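Local coordinates for lovastatin nonaketide synthase mokA (Monascus pilosus, PDB 6AD3), which catalyses, as a whole multidomain synthase, the iterative nine-step assembly of the lovastatin (monacolin K) polyketide, this chain being its condensation domain, at residues 163-168 and 193-198; 303-308 and 479-484; 469-474 and 483-488. The protein carries 1 engineered substitution. All coordinates share one frame; numbering follows the deposited sequence.

Interaction 1 of 3, residues 163-168 and 193-198; sequences ADRAGA and FFWGKD
The indole of Trp195, at the end of strand 188-195, lies against the first turn of helix 165-176. Trp195 CB sits beside the backbone of Asp164, 3.8 Å from Asp164 N. From there chi1 of 69° sets CG between the backbone N and the carbonyl carbon, and one face of the ring system turns to the helix start. Trp195 CD1 meets Asp164 CA at 3.7 Å, while Trp195 NE1 lies 3.5 Å from Arg165 N, which stands above the ring plane and is not hydrogen-bonded to it. Over the six-membered ring comes Arg165 CA in a CH-pi contact, 4.0 Å from the centroid, with Arg165 CB near Trp195 CZ2. At the far end Trp195 CZ3 touches Ala168 CB at 3.4 Å; the same methyl packs on Phe193 CB. The guanidinium of Arg165 leads away, to salt bridges with Glu169 and Glu456. Asp164 is the N-cap: Asp164 OD1 accepts from Gly167 N at 2.8 Å, a cap on the helix turn that meets the indole. A water bridges Ala163 O and Gly196 N. Strand 157-161, helix 165-176 and the parallel strand 188-195 form a beta-alpha-beta unit, and this contact packs the start of its helix on the end of its second strand.

Interaction 2 of 3, residues 303-308 and 479-484; sequences EAIARL and DPLLTV
Strands 303-307 and 481-484 run antiparallel at 164°, their axes 4.7 Å apart, with Ala304-Val484 and Ala306-Leu482 as hydrogen-bonded pairs; Leu308 N to Pro480 O, 2.9 Å, continues the pairing beyond them. On the face carrying Ile305, Arg307, Leu481 and Thr483, Ile305 lies alongside Thr483, its CG1 3.5 Å from Thr483 OG1, while its CG2 branch reaches Leu481 CD1 at 3.7 Å. Arg307 bends at chi2 (-93°), which folds its guanidinium back over the neighbouring strand: Leu481 CD1 sits over the centre of one face, 3.8 Å from Arg307 CZ. Arg307 NH1 donates to Asp479 O at 2.9 Å, the acceptor in the guanidinium plane but the bond bent (142°). Across this contact the group is gripped by one hydrogen bond and one apolar cover; the bond goes to the main chain of Asp479, not to its carboxylate. Beyond the last pair, Leu308 CD2 meets Pro480 CG at 4.0 Å, and Leu308 CB packs on Leu482 CD1. Helix 495-512 covers the face of Ala304, Ala306, Leu482 and Val484 with Pro496, Phe499 and Leu500; Tyr331 of helix 327-343 touches Leu308 and Pro480, and strand 468-473 flanks 481-487 on its other edge.

Interaction 3 of 3, residues 469-474 and 483-488; sequences VLEMSD and TVKLQS
Val469 pairs with Lys485 through two backbone bonds, Val469 N to Lys485 O at 2.9 Å and Lys485 N to Val469 O at 2.8 Å, and the CB atoms of the two residues stand 4.2 Å apart on the same face of the sheet. The O of Val469 also takes a CA-H contact from Val484. Leu470, next along, points to the opposite face. Its chi1 of 168° swings CG away from the backbone N and beside the carbonyl carbon, and Leu470 CD1 leans across to Val484 CG2 at 4.0 Å and also passes close to Thr483 O. Tyr503 and Phe499 of helix 495-512 pack on Leu470 and Val484 respectively, on the face where these two side chains meet. The two strands, 468-473 and 481-487, form a beta hairpin within the six-stranded mixed sheet of the condensation domain; strand 435-440 borders the first parallel to it, and strand 301-307 borders the second. Glu471 returns to the face of Val469 and bonds Thr483 in both directions through its backbone. Its side chain, extended beyond CG, reaches diagonally past Thr483 to Lys485, whose own chain is likewise extended. Glu471 OE1 and Lys485 NZ form a salt bridge at 2.7 Å, the ammonium approaching from above the carboxylate plane, 40° out of it. Lys485 CE follows at 3.3 Å from Glu471 OE1. OE2 is satisfied outside the hairpin and makes a long, weak ion pair with Arg461. A water donates to Glu471 O at 3.3 Å and is hydrogen-bonded to Thr483 OG1 at 2.7 Å.

How the interactions relate
From the N terminus, interaction 1 comes first: it folds the start of helix 165-176 back on the end of strand 188-195, which belongs to the five-stranded mixed sheet, closing a loop of 24 residues before the other two open. Interaction 2 then spans 170 residues, bringing edge strand 301-307 beside 481-487. Interaction 3 opens within that span, at 469-474, and closes on 483-488, the same strand on which interaction 2 ends; they share Thr483 and Val484 and use its opposite edges. Their centres lie 8 Å apart, and Leu481 N probably bonds to Ser473 O where they touch. Together they join three neighbouring strands of the six-stranded sheet, about 26 Å from interaction 1, centre to centre for interaction 2.

Interaction 1 of 3, residues 163-168 and 193-198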
ATOM      1  N   ALA A 163      22.256  21.203   4.499  1.00 24.23           N
ATOM      2  CA  ALA A 163      23.618  21.244   4.991  1.00 27.99           C
ATOM      3  C   ALA A 163      24.301  19.905   4.781  1.00 29.59           C
ATOM      4  O   ALA A 163      25.504  19.856   4.510  1.00 28.53           O
ATOM      5  CB  ALA A 163      23.625  21.624   6.462  1.00 28.28           C
ATOM      6  N   ASP A 164      23.528  18.817   4.854  1.00 22.77           N
ATOM      7  CA  ASP A 164      24.074  17.482   4.979  1.00 22.67           C
ATOM      8  C   ASP A 164      22.923  16.493   5.019  1.00 24.35           C
ATOM      9  O   ASP A 164      21.758  16.888   4.989  1.00 23.03           O
ATOM     10  CB  ASP A 164      24.938  17.319   6.266  1.00 26.82           C
ATOM     11  CG  ASP A 164      24.198  17.711   7.548  1.00 28.85           C
ATOM     12  OD1 ASP A 164      22.940  17.791   7.589  1.00 26.00           O
ATOM     13  OD2 ASP A 164      24.889  17.977   8.539  1.00 32.98           O
ATOM     14  N   ARG A 165      23.244  15.220   5.108  1.00 23.12           N
ATOM     15  CA  ARG A 165      22.183  14.212   5.091  1.00 24.00           C
ATOM     16  C   ARG A 165      21.160  14.442   6.207  1.00 25.24           C
ATOM     17  O   ARG A 165      19.965  14.203   6.009  1.00 21.25           O
ATOM     18  CB  ARG A 165      22.754  12.817   5.194  1.00 26.37           C
ATOM     19  CG  ARG A 165      21.687  11.743   5.307  1.00 28.24           C
ATOM     20  CD  ARG A 165      22.170  10.403   4.816  1.00 31.38           C
ATOM     21  NE  ARG A 165      21.268   9.320   5.236  1.00 29.99           N
ATOM     22  CZ  ARG A 165      21.107   8.200   4.559  1.00 28.52           C
ATOM     23  NH1 ARG A 165      21.718   8.045   3.406  1.00 27.44           N
ATOM     24  NH2 ARG A 165      20.338   7.249   5.031  1.00 29.48           N
ATOM     25  N   ALA A 166      21.643  14.754   7.413  1.00 23.46           N
ATOM     26  CA  ALA A 166      20.754  14.976   8.554  1.00 27.85           C
ATOM     27  C   ALA A 166      19.745  16.098   8.257  1.00 24.99           C
ATOM     28  O   ALA A 166      18.560  15.984   8.614  1.00 22.58           O
ATOM     29  CB  ALA A 166      21.567  15.319   9.822  1.00 28.00           C
ATOM     30  N   GLY A 167      20.193  17.144   7.560  1.00 20.36           N
ATOM     31  CA  GLY A 167      19.274  18.168   7.047  1.00 21.60           C
ATOM     32  C   GLY A 167      18.200  17.623   6.098  1.00 20.85           C
ATOM     33  O   GLY A 167      17.039  18.047   6.147  1.00 21.50           O
ATOM     34  N   ALA A 168      18.620  16.793   5.152  1.00 17.90           N
ATOM     35  CA  ALA A 168      17.697  16.138   4.229  1.00 18.21           C
ATOM     36  C   ALA A 168      16.658  15.287   4.982  1.00 18.31           C
ATOM     37  O   ALA A 168      15.457  15.396   4.709  1.00 18.80           O
ATOM     38  CB  ALA A 168      18.445  15.295   3.230  1.00 17.09           C
ATOM     39  N   PHE A 193      16.026  17.300  -2.193  1.00 17.71           N
ATOM     40  CA  PHE A 193      16.961  17.843  -1.156  1.00 17.44           C
ATOM     41  C   PHE A 193      18.380  17.497  -1.583  1.00 16.61           C
ATOM     42  O   PHE A 193      18.673  16.352  -1.902  1.00 15.94           O
ATOM     43  CB  PHE A 193      16.713  17.213   0.223  1.00 18.12           C
ATOM     44  CG  PHE A 193      15.400  17.564   0.841  1.00 18.62           C
ATOM     45  CD1 PHE A 193      15.186  18.804   1.401  1.00 18.31           C
ATOM     46  CD2 PHE A 193      14.395  16.601   0.940  1.00 17.53           C
ATOM     47  CE1 PHE A 193      13.988  19.108   2.041  1.00 19.26           C
ATOM     48  CE2 PHE A 193      13.188  16.894   1.543  1.00 19.06           C
ATOM     49  CZ  PHE A 193      12.969  18.123   2.107  1.00 17.63           C
ATOM     50  N   PHE A 194      19.315  18.476  -1.578  1.00 18.30           N
ATOM     51  CA  PHE A 194      20.638  18.204  -2.125  1.00 18.35           C
ATOM     52  C   PHE A 194      21.727  18.824  -1.258  1.00 17.67           C
ATOM     53  O   PHE A 194      21.493  19.821  -0.591  1.00 18.57           O
ATOM     54  CB  PHE A 194      20.747  18.694  -3.574  1.00 20.02           C
ATOM     55  CG  PHE A 194      20.801  20.196  -3.733  1.00 18.93           C
ATOM     56  CD1 PHE A 194      19.642  20.945  -3.772  1.00 17.81           C
ATOM     57  CD2 PHE A 194      22.024  20.854  -3.817  1.00 19.89           C
ATOM     58  CE1 PHE A 194      19.668  22.267  -4.099  1.00 19.99           C
ATOM     59  CE2 PHE A 194      22.057  22.205  -4.113  1.00 22.31           C
ATOM     60  CZ  PHE A 194      20.879  22.921  -4.206  1.00 21.18           C
ATOM     61  N   TRP A 195      22.855  18.132  -1.191  1.00 20.46           N
ATOM     62  CA  TRP A 195      23.985  18.538  -0.332  1.00 19.61           C
ATOM     63  C   TRP A 195      25.249  17.906  -0.843  1.00 21.90           C
ATOM     64  O   TRP A 195      25.213  17.012  -1.692  1.00 21.19           O
ATOM     65  CB  TRP A 195      23.746  18.120   1.101  1.00 20.28           C
ATOM     66  CG  TRP A 195      23.790  16.638   1.318  1.00 23.74           C
ATOM     67  CD1 TRP A 195      24.856  15.900   1.765  1.00 24.00           C
ATOM     68  CD2 TRP A 195      22.679  15.729   1.245  1.00 21.29           C
ATOM     69  NE1 TRP A 195      24.494  14.581   1.897  1.00 24.21           N
ATOM     70  CE2 TRP A 195      23.181  14.441   1.527  1.00 23.93           C
ATOM     71  CE3 TRP A 195      21.358  15.850   0.795  1.00 21.80           C
ATOM     72  CZ2 TRP A 195      22.374  13.288   1.483  1.00 23.32           C
ATOM     73  CZ3 TRP A 195      20.578  14.711   0.707  1.00 22.78           C
ATOM     74  CH2 TRP A 195      21.079  13.447   1.093  1.00 23.60           C
ATOM     75  N   GLY A 196      26.378  18.299  -0.250  1.00 21.09           N
ATOM     76  CA  GLY A 196      27.636  17.610  -0.488  1.00 23.27           C
ATOM     77  C   GLY A 196      28.032  17.581  -1.945  1.00 22.50           C
ATOM     78  O   GLY A 196      27.772  18.531  -2.690  1.00 24.47           O
ATOM     79  N   LYS A 197      28.724  16.524  -2.323  1.00 22.79           N
ATOM     80  CA  LYS A 197      29.100  16.286  -3.686  1.00 26.90           C
ATOM     81  C   LYS A 197      28.044  15.431  -4.384  1.00 26.21           C
ATOM     82  O   LYS A 197      28.044  14.204  -4.269  1.00 26.72           O
ATOM     83  CB  LYS A 197      30.439  15.582  -3.744  1.00 31.62           C
ATOM     84  CG  LYS A 197      31.043  15.555  -5.125  1.00 39.01           C
ATOM     85  CD  LYS A 197      32.487  15.061  -5.055  1.00 51.04           C
ATOM     86  CE  LYS A 197      32.627  13.651  -5.608  1.00 59.33           C
ATOM     87  NZ  LYS A 197      32.712  13.682  -7.095  1.00 65.32           N
ATOM     88  N   ASP A 198      27.108  16.120  -5.025  1.00 25.21           N
ATOM     89  CA  ASP A 198      26.032  15.471  -5.799  1.00 24.85           C
ATOM     90  C   ASP A 198      25.318  14.420  -4.955  1.00 22.29           C
ATOM     91  O   ASP A 198      24.874  13.422  -5.484  1.00 23.14           O
ATOM     92  CB  ASP A 198      26.562  14.826  -7.091  1.00 23.11           C
ATOM     93  CG  ASP A 198      27.122  15.842  -8.067  1.00 28.30           C
ATOM     94  OD1 ASP A 198      26.502  16.889  -8.314  1.00 25.22           O
ATOM     95  OD2 ASP A 198      28.212  15.605  -8.550  1.00 28.11           O
TER
HETATM   96  O   HOH W   1      26.947  19.475   2.336  1.00 41.47           O

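Interaction 2 of 3, residues 303-308 and 479-484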
ATOM      1  N   GLU A 303       7.107  -0.635  13.902  1.00 17.08           N
ATOM      2  CA  GLU A 303       7.621  -1.420  12.765  1.00 16.73           C
ATOM      3  C   GLU A 303       9.031  -1.860  12.879  1.00 16.57           C
ATOM      4  O   GLU A 303       9.825  -1.320  13.692  1.00 17.73           O
ATOM      5  CB  GLU A 303       7.426  -0.667  11.446  1.00 17.98           C
ATOM      6  CG  GLU A 303       8.395   0.416  11.174  1.00 18.91           C
ATOM      7  CD  GLU A 303       8.165   1.091   9.775  1.00 23.14           C
ATOM      8  OE1 GLU A 303       9.159   1.367   9.073  1.00 20.36           O
ATOM      9  OE2 GLU A 303       6.993   1.267   9.356  1.00 17.92           O
ATOM     10  N   ALA A 304       9.361  -2.860  12.074  1.00 15.44           N
ATOM     11  CA  ALA A 304      10.733  -3.323  11.945  1.00 17.68           C
ATOM     12  C   ALA A 304      10.963  -3.745  10.502  1.00 17.49           C
ATOM     13  O   ALA A 304      10.036  -4.182   9.802  1.00 17.35           O
ATOM     14  CB  ALA A 304      10.990  -4.479  12.910  1.00 17.77           C
ATOM     15  N   ILE A 305      12.189  -3.575  10.045  1.00 15.54           N
ATOM     16  CA  ILE A 305      12.538  -3.823   8.654  1.00 16.82           C
ATOM     17  C   ILE A 305      13.784  -4.684   8.588  1.00 18.99           C
ATOM     18  O   ILE A 305      14.716  -4.481   9.373  1.00 17.38           O
ATOM     19  CB  ILE A 305      12.879  -2.496   7.925  1.00 16.89           C
ATOM     20  CG1 ILE A 305      11.643  -1.638   7.768  1.00 17.01           C
ATOM     21  CG2 ILE A 305      13.421  -2.752   6.550  1.00 19.58           C
ATOM     22  CD1 ILE A 305      11.938  -0.243   7.259  1.00 21.58           C
ATOM     23  N   ALA A 306      13.787  -5.650   7.677  1.00 15.49           N
ATOM     24  CA  ALA A 306      15.008  -6.479   7.423  1.00 19.17           C
ATOM     25  C   ALA A 306      15.128  -6.907   5.978  1.00 18.66           C
ATOM     26  O   ALA A 306      14.145  -7.074   5.282  1.00 18.14           O
ATOM     27  CB  ALA A 306      15.014  -7.695   8.304  1.00 21.41           C
ATOM     28  N   ARG A 307      16.369  -7.093   5.537  1.00 19.21           N
ATOM     29  CA  ARG A 307      16.670  -7.739   4.276  1.00 22.39           C
ATOM     30  C   ARG A 307      16.746  -9.216   4.465  1.00 21.77           C
ATOM     31  O   ARG A 307      17.413  -9.702   5.395  1.00 22.40           O
ATOM     32  CB  ARG A 307      18.056  -7.324   3.809  1.00 27.69           C
ATOM     33  CG  ARG A 307      18.105  -5.979   3.279  1.00 34.71           C
ATOM     34  CD  ARG A 307      17.920  -5.964   1.790  1.00 35.14           C
ATOM     35  NE  ARG A 307      18.018  -4.580   1.442  1.00 28.01           N
ATOM     36  CZ  ARG A 307      17.319  -3.970   0.520  1.00 29.34           C
ATOM     37  NH1 ARG A 307      16.693  -4.649  -0.414  1.00 27.34           N
ATOM     38  NH2 ARG A 307      17.453  -2.669   0.403  1.00 32.10           N
ATOM     39  N   LEU A 308      16.210  -9.939   3.504  1.00 17.27           N
ATOM     40  CA  LEU A 308      16.238 -11.387   3.544  1.00 17.65           C
ATOM     41  C   LEU A 308      17.565 -11.854   2.956  1.00 18.27           C
ATOM     42  O   LEU A 308      18.044 -11.282   1.978  1.00 21.22           O
ATOM     43  CB  LEU A 308      15.084 -11.954   2.737  1.00 16.55           C
ATOM     44  CG  LEU A 308      14.894 -13.450   2.783  1.00 18.32           C
ATOM     45  CD1 LEU A 308      14.511 -13.942   4.175  1.00 19.50           C
ATOM     46  CD2 LEU A 308      13.851 -13.873   1.751  1.00 20.33           C
ATOM     47  N   ASP A 479      18.150  -7.887  -2.753  1.00 22.06           N
ATOM     48  CA  ASP A 479      17.523  -8.953  -1.934  1.00 22.61           C
ATOM     49  C   ASP A 479      16.154  -8.458  -1.402  1.00 19.25           C
ATOM     50  O   ASP A 479      15.916  -7.266  -1.264  1.00 18.31           O
ATOM     51  CB  ASP A 479      18.435  -9.342  -0.762  1.00 22.82           C
ATOM     52  CG  ASP A 479      19.786  -9.891  -1.226  1.00 28.11           C
ATOM     53  OD1 ASP A 479      19.827 -10.547  -2.284  1.00 29.18           O
ATOM     54  OD2 ASP A 479      20.777  -9.654  -0.526  1.00 28.32           O
ATOM     55  N   PRO A 480      15.254  -9.371  -1.105  1.00 16.44           N
ATOM     56  CA  PRO A 480      13.948  -8.924  -0.682  1.00 15.98           C
ATOM     57  C   PRO A 480      14.008  -8.077   0.612  1.00 15.95           C
ATOM     58  O   PRO A 480      14.783  -8.376   1.518  1.00 17.02           O
ATOM     59  CB  PRO A 480      13.199 -10.242  -0.450  1.00 17.15           C
ATOM     60  CG  PRO A 480      13.938 -11.248  -1.290  1.00 15.46           C
ATOM     61  CD  PRO A 480      15.356 -10.833  -1.182  1.00 15.44           C
ATOM     62  N   LEU A 481      13.202  -7.033   0.672  1.00 15.26           N
ATOM     63  CA  LEU A 481      13.134  -6.168   1.822  1.00 17.01           C
ATOM     64  C   LEU A 481      11.780  -6.332   2.512  1.00 15.45           C
ATOM     65  O   LEU A 481      10.749  -6.139   1.890  1.00 18.87           O
ATOM     66  CB  LEU A 481      13.322  -4.695   1.399  1.00 17.56           C
ATOM     67  CG  LEU A 481      13.461  -3.691   2.562  1.00 20.70           C
ATOM     68  CD1 LEU A 481      14.744  -3.962   3.334  1.00 21.75           C
ATOM     69  CD2 LEU A 481      13.396  -2.236   2.062  1.00 25.53           C
ATOM     70  N   LEU A 482      11.806  -6.687   3.794  1.00 14.28           N
ATOM     71  CA  LEU A 482      10.603  -7.014   4.526  1.00 16.75           C
ATOM     72  C   LEU A 482      10.349  -5.943   5.568  1.00 14.66           C
ATOM     73  O   LEU A 482      11.218  -5.681   6.414  1.00 16.00           O
ATOM     74  CB  LEU A 482      10.762  -8.377   5.225  1.00 17.54           C
ATOM     75  CG  LEU A 482      10.861  -9.675   4.400  1.00 21.07           C
ATOM     76  CD1 LEU A 482      11.766  -9.596   3.224  1.00 26.64           C
ATOM     77  CD2 LEU A 482      11.252 -10.815   5.304  1.00 23.39           C
ATOM     78  N   THR A 483       9.106  -5.450   5.630  1.00 13.20           N
ATOM     79  CA  THR A 483       8.679  -4.501   6.638  1.00 13.78           C
ATOM     80  C   THR A 483       7.461  -5.096   7.338  1.00 14.71           C
ATOM     81  O   THR A 483       6.465  -5.443   6.673  1.00 14.86           O
ATOM     82  CB  THR A 483       8.256  -3.146   6.023  1.00 16.94           C
ATOM     83  OG1 THR A 483       9.346  -2.622   5.263  1.00 13.64           O
ATOM     84  CG2 THR A 483       7.859  -2.144   7.088  1.00 17.38           C
ATOM     85  N   VAL A 484       7.538  -5.209   8.668  1.00 13.72           N
ATOM     86  CA  VAL A 484       6.395  -5.629   9.490  1.00 13.60           C
ATOM     87  C   VAL A 484       5.927  -4.462  10.380  1.00 13.32           C
ATOM     88  O   VAL A 484       6.756  -3.791  11.079  1.00 15.69           O
ATOM     89  CB  VAL A 484       6.781  -6.825  10.398  1.00 14.97           C
ATOM     90  CG1 VAL A 484       5.675  -7.110  11.390  1.00 15.51           C
ATOM     91  CG2 VAL A 484       7.051  -8.041   9.537  1.00 15.37           C
TER

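Interaction 3 of 3, residues 469-474 and 483-488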
ATOM      1  N   VAL A 469       0.666  -6.000   9.397  1.00 13.18           N
ATOM      2  CA  VAL A 469       0.885  -5.725   8.000  1.00 13.19           C
ATOM      3  C   VAL A 469       2.301  -6.156   7.670  1.00 12.15           C
ATOM      4  O   VAL A 469       3.277  -5.690   8.306  1.00 14.37           O
ATOM      5  CB  VAL A 469       0.683  -4.264   7.658  1.00 11.65           C
ATOM      6  CG1 VAL A 469       0.921  -4.028   6.152  1.00 13.12           C
ATOM      7  CG2 VAL A 469      -0.708  -3.765   8.069  1.00 12.23           C
ATOM      8  N   LEU A 470       2.429  -6.966   6.627  1.00 12.03           N
ATOM      9  CA  LEU A 470       3.713  -7.339   6.068  1.00 12.26           C
ATOM     10  C   LEU A 470       3.799  -6.745   4.654  1.00 13.05           C
ATOM     11  O   LEU A 470       2.970  -7.076   3.780  1.00 11.83           O
ATOM     12  CB  LEU A 470       3.857  -8.865   5.999  1.00 12.09           C
ATOM     13  CG  LEU A 470       5.034  -9.397   5.176  1.00 13.37           C
ATOM     14  CD1 LEU A 470       6.335  -8.885   5.727  1.00 15.85           C
ATOM     15  CD2 LEU A 470       5.060 -10.917   5.173  1.00 14.89           C
ATOM     16  N   GLU A 471       4.724  -5.796   4.463  1.00 12.03           N
ATOM     17  CA  GLU A 471       4.975  -5.213   3.159  1.00 13.06           C
ATOM     18  C   GLU A 471       6.358  -5.672   2.718  1.00 15.28           C
ATOM     19  O   GLU A 471       7.256  -5.743   3.550  1.00 17.88           O
ATOM     20  CB  GLU A 471       5.019  -3.687   3.234  1.00 13.06           C
ATOM     21  CG  GLU A 471       3.753  -3.051   3.704  1.00 15.69           C
ATOM     22  CD  GLU A 471       3.855  -1.558   3.786  1.00 16.49           C
ATOM     23  OE1 GLU A 471       3.067  -0.949   4.553  1.00 16.07           O
ATOM     24  OE2 GLU A 471       4.596  -0.989   2.941  1.00 24.12           O
ATOM     25  N   MET A 472       6.476  -6.139   1.470  1.00 14.30           N
ATOM     26  CA  MET A 472       7.742  -6.621   0.933  1.00 15.02           C
ATOM     27  C   MET A 472       8.020  -5.971  -0.400  1.00 15.02           C
ATOM     28  O   MET A 472       7.099  -5.820  -1.230  1.00 14.21           O
ATOM     29  CB  MET A 472       7.671  -8.113   0.631  1.00 18.77           C
ATOM     30  CG  MET A 472       7.541  -9.017   1.758  1.00 27.44           C
ATOM     31  SD  MET A 472       7.577 -10.683   1.045  1.00 20.10           S
ATOM     32  CE  MET A 472       9.145 -10.692   0.116  1.00 22.07           C
ATOM     33  N   SER A 473       9.300  -5.708  -0.656  1.00 17.20           N
ATOM     34  CA  SER A 473       9.798  -5.424  -2.000  1.00 15.97           C
ATOM     35  C   SER A 473      10.689  -6.584  -2.398  1.00 17.86           C
ATOM     36  O   SER A 473      11.510  -7.041  -1.622  1.00 21.29           O
ATOM     37  CB  SER A 473      10.594  -4.112  -2.026  1.00 20.87           C
ATOM     38  OG  SER A 473       9.724  -2.983  -1.778  1.00 29.34           O
ATOM     39  N   ASP A 474      10.596  -6.975  -3.654  1.00 18.18           N
ATOM     40  CA  ASP A 474      11.405  -8.071  -4.189  1.00 19.98           C
ATOM     41  C   ASP A 474      11.964  -7.571  -5.529  1.00 22.14           C
ATOM     42  O   ASP A 474      11.595  -8.060  -6.601  1.00 27.58           O
ATOM     43  CB  ASP A 474      10.521  -9.306  -4.353  1.00 19.87           C
ATOM     44  CG  ASP A 474      11.267 -10.524  -4.881  1.00 24.48           C
ATOM     45  OD1 ASP A 474      12.491 -10.482  -4.914  1.00 26.64           O
ATOM     46  OD2 ASP A 474      10.587 -11.531  -5.200  1.00 22.85           O
ATOM     47  N   THR A 483       9.106  -5.450   5.630  1.00 13.20           N
ATOM     48  CA  THR A 483       8.679  -4.501   6.638  1.00 13.78           C
ATOM     49  C   THR A 483       7.461  -5.096   7.338  1.00 14.71           C
ATOM     50  O   THR A 483       6.465  -5.443   6.673  1.00 14.86           O
ATOM     51  CB  THR A 483       8.256  -3.146   6.023  1.00 16.94           C
ATOM     52  OG1 THR A 483       9.346  -2.622   5.263  1.00 13.64           O
ATOM     53  CG2 THR A 483       7.859  -2.144   7.088  1.00 17.38           C
ATOM     54  N   VAL A 484       7.538  -5.209   8.668  1.00 13.72           N
ATOM     55  CA  VAL A 484       6.395  -5.629   9.490  1.00 13.60           C
ATOM     56  C   VAL A 484       5.927  -4.462  10.380  1.00 13.32           C
ATOM     57  O   VAL A 484       6.756  -3.791  11.079  1.00 15.69           O
ATOM     58  CB  VAL A 484       6.781  -6.825  10.398  1.00 14.97           C
ATOM     59  CG1 VAL A 484       5.675  -7.110  11.390  1.00 15.51           C
ATOM     60  CG2 VAL A 484       7.051  -8.041   9.537  1.00 15.37           C
ATOM     61  N   LYS A 485       4.627  -4.203  10.327  1.00 13.67           N
ATOM     62  CA  LYS A 485       3.974  -3.157  11.113  1.00 13.77           C
ATOM     63  C   LYS A 485       2.930  -3.804  11.993  1.00 14.20           C
ATOM     64  O   LYS A 485       2.111  -4.581  11.506  1.00 14.62           O
ATOM     65  CB  LYS A 485       3.292  -2.136  10.199  1.00 14.76           C
ATOM     66  CG  LYS A 485       4.238  -1.453   9.186  1.00 14.39           C
ATOM     67  CD  LYS A 485       3.473  -0.500   8.248  1.00 14.74           C
ATOM     68  CE  LYS A 485       4.401   0.319   7.350  1.00 14.51           C
ATOM     69  NZ  LYS A 485       3.633   1.066   6.306  1.00 13.71           N
ATOM     70  N   LEU A 486       2.946  -3.446  13.277  1.00 13.17           N
ATOM     71  CA  LEU A 486       1.953  -3.910  14.260  1.00 14.90           C
ATOM     72  C   LEU A 486       1.270  -2.718  14.939  1.00 13.80           C
ATOM     73  O   LEU A 486       1.891  -1.659  15.150  1.00 15.40           O
ATOM     74  CB  LEU A 486       2.623  -4.789  15.309  1.00 14.62           C
ATOM     75  CG  LEU A 486       3.426  -5.969  14.801  1.00 15.60           C
ATOM     76  CD1 LEU A 486       4.095  -6.694  15.976  1.00 18.58           C
ATOM     77  CD2 LEU A 486       2.493  -6.933  14.041  1.00 18.60           C
ATOM     78  N   GLN A 487      -0.028  -2.851  15.211  1.00 14.79           N
ATOM     79  CA  GLN A 487      -0.757  -1.785  15.883  1.00 15.46           C
ATOM     80  C   GLN A 487      -0.201  -1.608  17.309  1.00 16.66           C
ATOM     81  O   GLN A 487      -0.155  -2.577  18.080  1.00 16.24           O
ATOM     82  CB  GLN A 487      -2.250  -2.126  15.977  1.00 17.27           C
ATOM     83  CG  GLN A 487      -3.001  -2.087  14.674  1.00 15.65           C
ATOM     84  CD  GLN A 487      -3.149  -0.680  14.095  1.00 16.56           C
ATOM     85  OE1 GLN A 487      -2.990  -0.472  12.869  1.00 19.14           O
ATOM     86  NE2 GLN A 487      -3.463   0.282  14.954  1.00 15.20           N
ATOM     87  N   SER A 488       0.147  -0.375  17.667  1.00 17.21           N
ATOM     88  CA  SER A 488       0.617  -0.047  19.038  1.00 17.86           C
ATOM     89  C   SER A 488      -0.527  -0.244  20.043  1.00 19.64           C
ATOM     90  O   SER A 488      -0.288  -0.463  21.224  1.00 21.20           O
ATOM     91  CB  SER A 488       1.142   1.398  19.077  1.00 19.88           C
ATOM     92  OG  SER A 488       0.080   2.311  18.873  1.00 20.37           O
TER
HETATM   93  O   HOH W   2       9.564  -3.579   2.735  1.00 17.93           O